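Local coordinates for proteasome activator protein PA26 (Trypanosoma brucei, PDB 1YAR) that probably activates the 20S proteasome by docking as a ring of subunits on its end and opening the gate through which peptides pass, at residues S26-I31 with A217-W222; Q90-R95 with E125-T130; V113-A118 with K223-P228; K121-L126 with R212-A217. All coordinates share one frame; numbering follows the deposited sequence. Where two conformers were deposited one is given.

Contact 1 of 4, residues S26-I31 with A217-W222; sequences SSFAVI and AYLLNW
Tyr218 is gripped on its faces and held at its tip, which makes it the tight part of the meeting between 26-31 and 217-222. Its CG stands anti to the backbone N (chi1 179°), so the ring reaches straight across to the other helix. Ile31 comes over one face in a CH-pi contact, with CG1 4.0 Å from the centroid of the Tyr218 ring and 28° off the normal, while Trp222 CB lies on the opposite face, toward the rim. A branched aliphatic chain suits a flat aromatic wall. The hydroxyl would be costly to bury alone, but Tyr218 OH bonds Glu24 OE2 and lies 2.6 Å from Ser27 OG. Ser27 is small enough to admit the phenol, and its proton can go either to Tyr218 OH or to Glu24 O. The two helices, 24-57 and 183-226, are antiparallel members of the four-helix bundle of a PA28-type subunit, their local axes 10.9 Å apart and 147° from parallel. Looser contacts mark the other side. Ile31 CG2 lies 4.0 Å from Leu219 CG, the two chains running antiparallel alongside each other. Beyond it Phe28, partly exposed, turns a ring edge to Leu219 CD2, 3.8 Å from its CE1. Here the second subunit adds its own side chains: its Arg11 makes cation-pi contacts with Phe28 and Trp222, and its Leu14 packs on Phe28 and Leu219.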
loop_
_atom_site.group_PDB
_atom_site.type_symbol
_atom_site.label_atom_id
_atom_site.label_comp_id
_atom_site.label_asym_id
_atom_site.label_seq_id
_atom_site.Cartn_x
_atom_site.Cartn_y
_atom_site.Cartn_z
ATOM N N SER O 26 20.623 16.854 99.519
ATOM C CA SER O 26 21.752 17.408 100.265
ATOM C C SER O 26 22.250 18.707 99.653
ATOM O O SER O 26 22.593 19.649 100.367
ATOM C CB SER O 26 22.934 16.433 100.313
ATOM O OG SER O 26 22.504 15.096 100.479
ATOM N N SER O 27 22.318 18.751 98.327
ATOM C CA SER O 27 22.789 19.962 97.676
ATOM C C SER O 27 21.699 21.021 97.655
ATOM O O SER O 27 21.968 22.189 97.947
ATOM C CB SER O 27 23.322 19.638 96.273
ATOM O OG SER O 27 22.407 18.821 95.570
ATOM N N PHE O 28 20.455 20.628 97.346
ATOM C CA PHE O 28 19.324 21.566 97.396
ATOM C C PHE O 28 19.178 22.217 98.770
ATOM O O PHE O 28 18.926 23.412 98.870
ATOM C CB PHE O 28 17.996 20.903 96.985
ATOM C CG PHE O 28 16.827 21.853 96.950
ATOM C CD1 PHE O 28 16.845 22.982 96.125
ATOM C CD2 PHE O 28 15.694 21.617 97.732
ATOM C CE1 PHE O 28 15.775 23.884 96.085
ATOM C CE2 PHE O 28 14.597 22.501 97.699
ATOM C CZ PHE O 28 14.635 23.646 96.866
ATOM N N ALA O 29 19.353 21.432 99.828
ATOM C CA ALA O 29 19.280 21.978 101.185
ATOM C C ALA O 29 20.301 23.109 101.413
ATOM O O ALA O 29 20.015 24.076 102.129
ATOM C CB ALA O 29 19.474 20.861 102.212
ATOM N N VAL O 30 21.491 22.972 100.824
ATOM C CA VAL O 30 22.513 24.014 100.926
ATOM C C VAL O 30 22.023 25.279 100.223
ATOM O O VAL O 30 22.075 26.385 100.774
ATOM C CB VAL O 30 23.884 23.543 100.336
ATOM C CG1 VAL O 30 24.852 24.723 100.194
ATOM C CG2 VAL O 30 24.520 22.454 101.214
ATOM N N ILE O 31 21.537 25.106 99.000
ATOM C CA ILE O 31 21.056 26.234 98.199
ATOM C C ILE O 31 19.906 26.966 98.899
ATOM O O ILE O 31 19.831 28.192 98.885
ATOM C CB ILE O 31 20.646 25.766 96.771
ATOM C CG1 ILE O 31 21.863 25.216 95.993
ATOM C CG2 ILE O 31 19.934 26.900 96.007
ATOM C CD1 ILE O 31 22.954 26.289 95.640
ATOM N N ALA O 217 22.768 29.296 89.205
ATOM C CA ALA O 217 23.359 28.260 88.360
ATOM C C ALA O 217 22.893 26.860 88.781
ATOM O O ALA O 217 22.638 26.009 87.938
ATOM C CB ALA O 217 24.849 28.335 88.425
ATOM N N TYR O 218 22.808 26.619 90.089
ATOM C CA TYR O 218 22.385 25.291 90.551
ATOM C C TYR O 218 20.936 25.035 90.157
ATOM O O TYR O 218 20.604 23.978 89.619
ATOM C CB TYR O 218 22.556 25.145 92.075
ATOM C CG TYR O 218 22.110 23.789 92.579
ATOM C CD1 TYR O 218 23.010 22.720 92.649
ATOM C CD2 TYR O 218 20.774 23.562 92.929
ATOM C CE1 TYR O 218 22.593 21.453 93.091
ATOM C CE2 TYR O 218 20.344 22.301 93.358
ATOM C CZ TYR O 218 21.259 21.270 93.454
ATOM O OH TYR O 218 20.860 20.018 93.883
ATOM N N LEU O 219 20.070 25.998 90.436
ATOM C CA LEU O 219 18.631 25.799 90.262
ATOM C C LEU O 219 18.251 25.713 88.786
ATOM O O LEU O 219 17.297 25.027 88.431
ATOM C CB LEU O 219 17.835 26.893 90.985
ATOM C CG LEU O 219 17.948 26.878 92.522
ATOM C CD1 LEU O 219 17.327 28.122 93.089
ATOM C CD2 LEU O 219 17.276 25.652 93.125
ATOM N N LEU O 220 19.019 26.377 87.917
ATOM C CA LEU O 220 18.766 26.229 86.479
ATOM C C LEU O 220 19.287 24.928 85.896
ATOM O O LEU O 220 18.765 24.463 84.874
ATOM C CB LEU O 220 19.368 27.393 85.688
ATOM C CG LEU O 220 18.748 28.768 85.951
ATOM C CD1 LEU O 220 19.582 29.794 85.221
ATOM C CD2 LEU O 220 17.255 28.849 85.547
ATOM N N ASN O 221 20.323 24.357 86.509
ATOM C CA ASN O 221 21.037 23.222 85.913
ATOM C C ASN O 221 20.916 21.877 86.637
ATOM O O ASN O 221 21.490 20.882 86.180
ATOM C CB ASN O 221 22.526 23.561 85.769
ATOM C CG ASN O 221 22.761 24.672 84.769
ATOM O OD1 ASN O 221 22.569 24.480 83.547
ATOM N ND2 ASN O 221 23.147 25.843 85.262
ATOM N N TRP O 222 20.200 21.845 87.757
ATOM C CA TRP O 222 20.275 20.681 88.654
ATOM C C TRP O 222 19.922 19.351 87.992
ATOM O O TRP O 222 20.505 18.338 88.344
ATOM C CB TRP O 222 19.452 20.892 89.940
ATOM C CG TRP O 222 17.984 20.828 89.740
ATOM C CD1 TRP O 222 17.150 21.862 89.444
ATOM C CD2 TRP O 222 17.162 19.664 89.832
ATOM N NE1 TRP O 222 15.855 21.410 89.333
ATOM C CE2 TRP O 222 15.833 20.064 89.575
ATOM C CE3 TRP O 222 17.412 18.314 90.110
ATOM C CZ2 TRP O 222 14.760 19.163 89.577
ATOM C CZ3 TRP O 222 16.350 17.427 90.121
ATOM C CH2 TRP O 222 15.042 17.857 89.859
#

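Contact 2 of 4, residues Q90-R95 with E125-T130; sequences QAETIR and ELEIKT
Helices 71-99 and 111-130 are antiparallel neighbours in the four-helix bundle that builds a PA28-type activator subunit, and 90-95 meets 125-130 at a pair of buried acids. The local axes run 140° from parallel and 10.6 Å apart. Glu127 reaches across with its chain extended beyond CG, whereas Glu92 folds over at chi2 (-76°) to bring its carboxylate back toward the partner helix. The result is Glu92 OE2 only 2.4 Å from Glu127 OE1, with the two carboxylate planes turned 75° against each other. Two oxygens so close suggest that one of the acids holds a proton. Ala91 suits the place beside them because its methyl is small: CB touches Glu127 OE2 at 3.4 Å and meets Leu126 CD2 more loosely at 4.3 Å. Arg95, bent at chi2 and chi3 in the conformer given, lays its CD 3.5 Å from Glu127 OE2, but its NH1 forms a salt bridge with Asp124; its NE, 4.2 Å from Glu127 OE2, is too far for a salt bridge but may still favour the charged form of Glu127. The Glu92 carboxylate looks outward to a third subunit, OE1 bonding Thr209 OG1 and OE2 bonding His206 ND1 of that chain, so the acids lie at an interface. On the inner side, Leu126 packs on Trp34 of helix 24-57 and Leu207 of helix 183-226, while Ala91 rests on Ile123 of helix 111-130.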
loop_
_atom_site.group_PDB
_atom_site.type_symbol
_atom_site.label_atom_id
_atom_site.label_comp_id
_atom_site.label_asym_id
_atom_site.label_seq_id
_atom_site.Cartn_x
_atom_site.Cartn_y
_atom_site.Cartn_z
ATOM N N GLN O 90 29.618 23.849 103.095
ATOM C CA GLN O 90 28.392 23.703 102.319
ATOM C C GLN O 90 28.698 23.550 100.812
ATOM O O GLN O 90 28.093 22.723 100.136
ATOM C CB GLN O 90 27.483 24.894 102.591
ATOM C CG GLN O 90 26.804 24.757 103.989
ATOM C CD GLN O 90 26.377 26.068 104.614
ATOM O OE1 GLN O 90 26.570 27.150 104.051
ATOM N NE2 GLN O 90 25.791 25.970 105.820
ATOM N N ALA O 91 29.653 24.331 100.312
ATOM C CA ALA O 91 30.109 24.187 98.911
ATOM C C ALA O 91 30.648 22.779 98.613
ATOM O O ALA O 91 30.411 22.226 97.536
ATOM C CB ALA O 91 31.162 25.223 98.599
ATOM N N GLU O 92 31.372 22.198 99.575
ATOM C CA GLU O 92 31.935 20.858 99.402
ATOM C C GLU O 92 30.859 19.780 99.318
ATOM O O GLU O 92 31.041 18.782 98.627
ATOM C CB GLU O 92 32.939 20.537 100.508
ATOM C CG GLU O 92 34.217 21.374 100.452
ATOM C CD GLU O 92 35.183 20.942 99.360
ATOM O OE1 GLU O 92 35.048 19.835 98.799
ATOM O OE2 GLU O 92 36.109 21.724 99.055
ATOM N N THR O 93 29.737 19.987 100.018
ATOM C CA THR O 93 28.577 19.114 99.879
ATOM C C THR O 93 28.063 19.151 98.443
ATOM O O THR O 93 27.820 18.097 97.850
ATOM C CB THR O 93 27.492 19.543 100.883
ATOM O OG1 THR O 93 28.000 19.324 102.208
ATOM C CG2 THR O 93 26.239 18.665 100.775
ATOM N N ILE O 94 27.897 20.349 97.880
ATOM C CA ILE O 94 27.421 20.436 96.489
ATOM C C ILE O 94 28.422 19.785 95.545
ATOM O O ILE O 94 28.038 19.049 94.642
ATOM C CB ILE O 94 27.111 21.867 96.042
ATOM C CG1 ILE O 94 26.086 22.515 96.982
ATOM C CG2 ILE O 94 26.565 21.827 94.592
ATOM C CD1 ILE O 94 25.851 24.012 96.730
ATOM N N ARG O 95 29.696 20.083 95.777
ATOM C CA ARG O 95 30.788 19.554 94.991
ATOM C C ARG O 95 30.678 18.038 94.933
ATOM O O ARG O 95 30.718 17.449 93.854
ATOM C CB ARG O 95 32.103 19.982 95.643
ATOM C CG ARG O 95 33.310 19.974 94.761
ATOM C CD ARG O 95 34.265 21.141 95.065
ATOM N NE ARG O 95 35.668 20.739 95.028
ATOM C CZ ARG O 95 36.379 20.574 93.917
ATOM N NH1 ARG O 95 35.825 20.786 92.731
ATOM N NH2 ARG O 95 37.652 20.208 93.993
ATOM N N GLU O 125 35.760 28.267 92.054
ATOM C CA GLU O 125 36.060 29.701 92.135
ATOM C C GLU O 125 35.579 30.285 93.463
ATOM O O GLU O 125 36.292 31.058 94.100
ATOM C CB GLU O 125 35.413 30.485 90.979
ATOM C CG GLU O 125 35.954 31.918 90.848
ATOM C CD GLU O 125 35.208 32.783 89.835
ATOM O OE1 GLU O 125 34.407 32.242 89.029
ATOM O OE2 GLU O 125 35.405 34.022 89.857
ATOM N N LEU O 126 34.369 29.924 93.869
ATOM C CA LEU O 126 33.871 30.337 95.184
ATOM C C LEU O 126 34.824 29.922 96.306
ATOM O O LEU O 126 35.189 30.745 97.146
ATOM C CB LEU O 126 32.454 29.798 95.430
ATOM C CG LEU O 126 31.888 29.873 96.855
ATOM C CD1 LEU O 126 31.681 31.319 97.264
ATOM C CD2 LEU O 126 30.566 29.113 96.934
ATOM N N GLU O 127 35.230 28.654 96.316
ATOM C CA GLU O 127 36.043 28.125 97.416
ATOM C C GLU O 127 37.480 28.600 97.415
ATOM O O GLU O 127 38.032 28.924 98.476
ATOM C CB GLU O 127 36.036 26.593 97.397
ATOM C CG GLU O 127 34.682 25.972 97.658
ATOM C CD GLU O 127 34.806 24.481 97.908
ATOM O OE1 GLU O 127 35.798 24.079 98.533
ATOM O OE2 GLU O 127 33.940 23.707 97.476
ATOM N N ILE O 128 38.087 28.632 96.231
ATOM C CA ILE O 128 39.505 28.951 96.107
ATOM C C ILE O 128 39.730 30.467 96.020
ATOM O O ILE O 128 40.564 31.028 96.739
ATOM C CB ILE O 128 40.123 28.236 94.871
ATOM C CG1 ILE O 128 39.927 26.708 94.929
ATOM C CG2 ILE O 128 41.590 28.625 94.680
ATOM C CD1 ILE O 128 40.255 26.049 96.248
ATOM N N LYS O 129 38.986 31.126 95.143
ATOM C CA LYS O 129 39.213 32.535 94.905
ATOM C C LYS O 129 38.417 33.434 95.846
ATOM O O LYS O 129 39.013 34.234 96.555
ATOM C CB LYS O 129 38.951 32.897 93.447
ATOM C CG LYS O 129 39.870 32.185 92.472
ATOM C CD LYS O 129 39.501 32.570 91.049
ATOM C CE LYS O 129 40.473 31.998 90.017
ATOM N NZ LYS O 129 39.982 32.314 88.621
ATOM N N THR O 130 37.088 33.305 95.856
ATOM C CA THR O 130 36.233 34.209 96.641
ATOM C C THR O 130 36.522 34.093 98.150
ATOM O O THR O 130 36.603 35.118 98.846
ATOM C CB THR O 130 34.747 33.924 96.366
ATOM O OG1 THR O 130 34.533 33.795 94.957
ATOM C CG2 THR O 130 33.860 35.110 96.767
#

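Contact 3 of 4, residues V113-A118 with K223-P228; sequences VAVQHA and KKLIQP
Gln116 carries this contact with a long, nearly straight side chain. CG stands anti to the carbonyl carbon (chi1 -66°) and the chain runs extended from there, taking the amide to the end of the opposing helix. NE2 donates to Leu225 O at 2.9 Å in a fairly straight bond (159°), although it sits 32° above the carbonyl plane. The same nitrogen also bonds Arg101 O, so the buried amide ties two backbone carbonyls together, a task for which a two-hydrogen donor is apt. Helix 183-226 gives out here: Gln227 leaves helical geometry, and Pro228 turns the chain toward the C-terminal tail, the part that in 11S activators docks on the proteasome. The Pro228 ring lies over one face of the Gln116 amide, CG 3.5 Å from NE2. A water joins the backbones, accepting from Val113 N and donating to Pro228 O. Leu225, CG anti to its carbonyl carbon and chi2 extended, carries CD2 to the root of the glutamine, 3.7 Å from Gln116 CA. Val115 CG1, anti to the backbone N, is turned to Leu225 CD2 (4.1 Å), the chains nearly perpendicular, and to Lys224 CB; the lysine then bends at chi2 and carries its amine away.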
loop_
_atom_site.group_PDB
_atom_site.type_symbol
_atom_site.label_atom_id
_atom_site.label_comp_id
_atom_site.label_asym_id
_atom_site.label_seq_id
_atom_site.Cartn_x
_atom_site.Cartn_y
_atom_site.Cartn_z
ATOM N N VAL O 113 27.659 16.378 80.951
ATOM C CA VAL O 113 28.975 16.398 81.596
ATOM C C VAL O 113 29.576 17.822 81.588
ATOM O O VAL O 113 30.180 18.274 82.580
ATOM C CB VAL O 113 29.948 15.373 80.934
ATOM C CG1 VAL O 113 31.302 15.428 81.588
ATOM C CG2 VAL O 113 29.366 13.950 81.040
ATOM N N ALA O 114 29.394 18.523 80.470
ATOM C CA ALA O 114 29.826 19.922 80.368
ATOM C C ALA O 114 29.131 20.821 81.405
ATOM O O ALA O 114 29.762 21.721 81.979
ATOM C CB ALA O 114 29.589 20.440 78.943
ATOM N N VAL O 115 27.844 20.570 81.663
ATOM C CA VAL O 115 27.093 21.304 82.701
ATOM C C VAL O 115 27.704 21.016 84.082
ATOM O O VAL O 115 27.935 21.938 84.868
ATOM C CB VAL O 115 25.590 20.931 82.701
ATOM C CG1 VAL O 115 24.828 21.692 83.777
ATOM C CG2 VAL O 115 24.949 21.206 81.331
ATOM N N GLN O 116 27.982 19.742 84.371
ATOM C CA GLN O 116 28.635 19.364 85.620
ATOM C C GLN O 116 29.976 20.077 85.835
ATOM O O GLN O 116 30.219 20.644 86.915
ATOM C CB GLN O 116 28.834 17.859 85.664
ATOM C CG GLN O 116 27.539 17.079 85.723
ATOM C CD GLN O 116 27.803 15.603 85.792
ATOM O OE1 GLN O 116 28.661 15.086 85.054
ATOM N NE2 GLN O 116 27.123 14.914 86.717
ATOM N N HIS O 117 30.844 20.056 84.811
ATOM C CA HIS O 117 32.129 20.759 84.891
ATOM C C HIS O 117 31.964 22.296 85.028
ATOM O O HIS O 117 32.711 22.942 85.772
ATOM C CB HIS O 117 33.053 20.375 83.715
ATOM C CG HIS O 117 33.536 18.954 83.764
ATOM N ND1 HIS O 117 34.181 18.424 84.862
ATOM C CD2 HIS O 117 33.504 17.968 82.837
ATOM C CE1 HIS O 117 34.495 17.161 84.620
ATOM N NE2 HIS O 117 34.098 16.859 83.398
ATOM N N ALA O 118 30.978 22.880 84.348
ATOM C CA ALA O 118 30.738 24.319 84.467
ATOM C C ALA O 118 30.301 24.729 85.883
ATOM O O ALA O 118 30.796 25.730 86.434
ATOM C CB ALA O 118 29.730 24.785 83.441
ATOM N N LYS O 223 18.989 19.343 87.038
ATOM C CA LYS O 223 18.592 18.049 86.425
ATOM C C LYS O 223 19.757 17.351 85.740
ATOM O O LYS O 223 19.959 16.153 85.955
ATOM C CB LYS O 223 17.384 18.165 85.489
ATOM C CG LYS O 223 16.079 18.406 86.223
ATOM C CD LYS O 223 14.913 18.682 85.278
ATOM C CE LYS O 223 13.634 18.836 86.124
ATOM N NZ LYS O 223 12.618 19.778 85.510
ATOM N N LYS O 224 20.554 18.104 84.974
ATOM C CA LYS O 224 21.753 17.565 84.302
ATOM C C LYS O 224 22.910 17.319 85.262
ATOM O O LYS O 224 23.761 16.457 85.010
ATOM C CB LYS O 224 22.237 18.481 83.147
ATOM C CG LYS O 224 21.268 18.604 81.991
ATOM C CD LYS O 224 21.278 17.411 81.065
ATOM C CE LYS O 224 20.296 17.638 79.889
ATOM N NZ LYS O 224 19.857 16.318 79.352
ATOM N N LEU O 225 22.961 18.071 86.361
ATOM C CA LEU O 225 23.961 17.811 87.386
ATOM C C LEU O 225 23.780 16.400 87.983
ATOM O O LEU O 225 24.760 15.689 88.222
ATOM C CB LEU O 225 23.903 18.867 88.487
ATOM C CG LEU O 225 24.228 20.312 88.144
ATOM C CD1 LEU O 225 24.079 21.171 89.413
ATOM C CD2 LEU O 225 25.633 20.436 87.573
ATOM N N ILE O 226 22.530 15.987 88.180
ATOM C CA ILE O 226 22.251 14.671 88.784
ATOM C C ILE O 226 22.254 13.554 87.734
ATOM O O ILE O 226 22.773 12.465 87.981
ATOM C CB ILE O 226 20.919 14.699 89.581
ATOM C CG1 ILE O 226 20.914 15.848 90.602
ATOM C CG2 ILE O 226 20.669 13.349 90.294
ATOM C CD1 ILE O 226 22.002 15.717 91.694
ATOM N N GLN O 227 21.677 13.842 86.569
ATOM C CA GLN O 227 21.552 12.887 85.495
ATOM C C GLN O 227 22.085 13.480 84.186
ATOM O O GLN O 227 21.299 13.948 83.360
ATOM C CB GLN O 227 20.082 12.485 85.315
ATOM C CG GLN O 227 19.457 11.802 86.526
ATOM C CD GLN O 227 20.068 10.427 86.822
ATOM O OE1 GLN O 227 20.713 9.817 85.952
ATOM N NE2 GLN O 227 19.853 9.931 88.054
ATOM N N PRO O 228 23.409 13.493 84.014
ATOM C CA PRO O 228 24.014 14.151 82.851
ATOM C C PRO O 228 23.739 13.435 81.511
ATOM O O PRO O 228 23.884 14.045 80.446
ATOM C CB PRO O 228 25.509 14.141 83.189
ATOM C CG PRO O 228 25.694 12.956 84.127
ATOM C CD PRO O 228 24.425 12.944 84.937
HETATM O O HOH W 1 26.273 14.298 79.078
#

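Contact 4 of 4, residues K121-L126 with R212-A217; sequences KIIDEL and RAVINA
Ile122 points its CB at helix 183-226, and its longer branch does most of the work between 121-126 and 212-217. In the conformer given, CG1 is wedged between N and C of its own backbone (chi1 80°), which swings it alongside Val214, 4.0 Å from CG2 of that residue. The next bond is extended (chi2 169°), so the chain keeps running forward while Val214 lies antiparallel beside it. At the tip, Ile122 CD1 lies 3.7 Å from Val214 CG2 and comes closest to Ala217 CB, at 3.5 Å. Alanine fits this end point, since its lone methyl lets the isoleucine tip come up near the helix backbone. Val214 uses its second branch as well: CG1, anti to the backbone N, meets Ile123 CG1 at 4.2 Å, where those two chains are nearly perpendicular. The helices are close to antiparallel here, 160° between their directions, and Trp34 of helix 24-57 packs on Val214. No hydrogen bond crosses between the segments; with almost only methyl and methylene groups meeting, their cohesion depends on the fit of apolar surfaces rather than on directional bonds.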
loop_
_atom_site.group_PDB
_atom_site.type_symbol
_atom_site.label_atom_id
_atom_site.label_comp_id
_atom_site.label_asym_id
_atom_site.label_seq_id
_atom_site.Cartn_x
_atom_site.Cartn_y
_atom_site.Cartn_z
ATOM N N LYS O 121 33.238 24.291 88.258
ATOM C CA LYS O 121 34.149 25.416 88.055
ATOM C C LYS O 121 33.760 26.643 88.897
ATOM O O LYS O 121 34.622 27.230 89.560
ATOM C CB LYS O 121 34.237 25.795 86.559
ATOM C CG LYS O 121 35.264 26.899 86.276
ATOM C CD LYS O 121 35.312 27.287 84.790
ATOM C CE LYS O 121 36.530 28.200 84.531
ATOM N NZ LYS O 121 36.305 29.098 83.351
ATOM N N ILE O 122 32.481 27.020 88.889
ATOM C CA ILE O 122 32.052 28.194 89.659
ATOM C C ILE O 122 32.077 27.938 91.173
ATOM O O ILE O 122 32.314 28.858 91.954
ATOM C CB ILE O 122 30.679 28.764 89.198
ATOM C CG1 ILE O 122 29.512 27.955 89.758
ATOM C CG2 ILE O 122 30.606 28.877 87.685
ATOM C CD1 ILE O 122 28.166 28.624 89.568
ATOM N N ILE O 123 31.845 26.694 91.583
ATOM C CA ILE O 123 31.973 26.350 93.015
ATOM C C ILE O 123 33.435 26.347 93.441
ATOM O O ILE O 123 33.771 26.851 94.512
ATOM C CB ILE O 123 31.252 25.048 93.389
ATOM C CG1 ILE O 123 29.756 25.209 93.107
ATOM C CG2 ILE O 123 31.330 24.836 94.906
ATOM C CD1 ILE O 123 28.991 23.915 93.128
ATOM N N ASP O 124 34.308 25.810 92.590
ATOM C CA ASP O 124 35.758 25.941 92.797
ATOM C C ASP O 124 36.229 27.393 92.948
ATOM O O ASP O 124 37.034 27.701 93.841
ATOM C CB ASP O 124 36.520 25.302 91.642
ATOM C CG ASP O 124 36.480 23.788 91.675
ATOM O OD1 ASP O 124 36.127 23.204 92.734
ATOM O OD2 ASP O 124 36.784 23.090 90.669
ATOM N N GLU O 125 35.760 28.267 92.054
ATOM C CA GLU O 125 36.060 29.701 92.135
ATOM C C GLU O 125 35.579 30.285 93.463
ATOM O O GLU O 125 36.292 31.058 94.100
ATOM C CB GLU O 125 35.413 30.485 90.979
ATOM C CG GLU O 125 35.954 31.918 90.848
ATOM C CD GLU O 125 35.208 32.783 89.835
ATOM O OE1 GLU O 125 34.407 32.242 89.029
ATOM O OE2 GLU O 125 35.405 34.022 89.857
ATOM N N LEU O 126 34.369 29.924 93.869
ATOM C CA LEU O 126 33.871 30.337 95.184
ATOM C C LEU O 126 34.824 29.922 96.306
ATOM O O LEU O 126 35.189 30.745 97.146
ATOM C CB LEU O 126 32.454 29.798 95.430
ATOM C CG LEU O 126 31.888 29.873 96.855
ATOM C CD1 LEU O 126 31.681 31.319 97.264
ATOM C CD2 LEU O 126 30.566 29.113 96.934
ATOM N N ARG O 212 24.847 34.374 95.171
ATOM C CA ARG O 212 23.652 34.543 94.335
ATOM C C ARG O 212 23.816 33.894 92.949
ATOM O O ARG O 212 22.890 33.238 92.449
ATOM C CB ARG O 212 23.274 36.016 94.204
ATOM C CG ARG O 212 22.805 36.629 95.523
ATOM C CD ARG O 212 22.273 38.046 95.427
ATOM N NE ARG O 212 21.451 38.338 96.606
ATOM C CZ ARG O 212 21.822 39.135 97.603
ATOM N NH1 ARG O 212 22.995 39.783 97.556
ATOM N NH2 ARG O 212 20.997 39.310 98.643
ATOM N N ALA O 213 24.996 34.066 92.348
ATOM C CA ALA O 213 25.304 33.463 91.039
ATOM C C ALA O 213 25.210 31.938 91.116
ATOM O O ALA O 213 24.709 31.308 90.188
ATOM C CB ALA O 213 26.719 33.880 90.571
ATOM N N VAL O 214 25.706 31.348 92.210
ATOM C CA VAL O 214 25.673 29.874 92.383
ATOM C C VAL O 214 24.245 29.335 92.628
ATOM O O VAL O 214 23.857 28.305 92.067
ATOM C CB VAL O 214 26.664 29.356 93.478
ATOM C CG1 VAL O 214 26.562 27.847 93.638
ATOM C CG2 VAL O 214 28.135 29.700 93.123
ATOM N N ILE O 215 23.460 30.045 93.427
ATOM C CA ILE O 215 22.036 29.673 93.606
ATOM C C ILE O 215 21.370 29.580 92.243
ATOM O O ILE O 215 20.741 28.569 91.916
ATOM C CB ILE O 215 21.308 30.698 94.482
ATOM C CG1 ILE O 215 21.878 30.669 95.909
ATOM C CG2 ILE O 215 19.766 30.434 94.483
ATOM C CD1 ILE O 215 21.620 31.963 96.668
ATOM N N ASN O 216 21.530 30.636 91.439
ATOM C CA ASN O 216 20.953 30.655 90.093
ATOM C C ASN O 216 21.453 29.502 89.237
ATOM O O ASN O 216 20.651 28.811 88.610
ATOM C CB ASN O 216 21.177 32.014 89.408
ATOM C CG ASN O 216 20.572 32.085 88.007
ATOM O OD1 ASN O 216 19.345 32.055 87.847
ATOM N ND2 ASN O 216 21.433 32.246 86.991
ATOM N N ALA O 217 22.768 29.296 89.205
ATOM C CA ALA O 217 23.359 28.260 88.360
ATOM C C ALA O 217 22.893 26.860 88.781
ATOM O O ALA O 217 22.638 26.009 87.938
ATOM C CB ALA O 217 24.849 28.335 88.425
#

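In the fold
The four contacts tie together the long helices 24-57, 71-99, 111-130 and 183-226 of one bundle. Contacts 1, 3 and 4 all use helix 183-226, whose segments follow one another as 212-217, 217-222 and 223-228, while contacts 2, 3 and 4 share helix 111-130. Contacts 2 and 4 have centres 8 Å apart and are joined by the packing of Ile94 on Ile123; contacts 2 and 3, at 16 Å, do not touch. Along the chain, contacts 2 and 4 are nested inside the loop closed by contact 1, which contact 3 crosses. Contacts 1, 3 and 4 border the second subunit and contact 2 the third, so the helices that form the subunit core also carry the faces toward its neighbours.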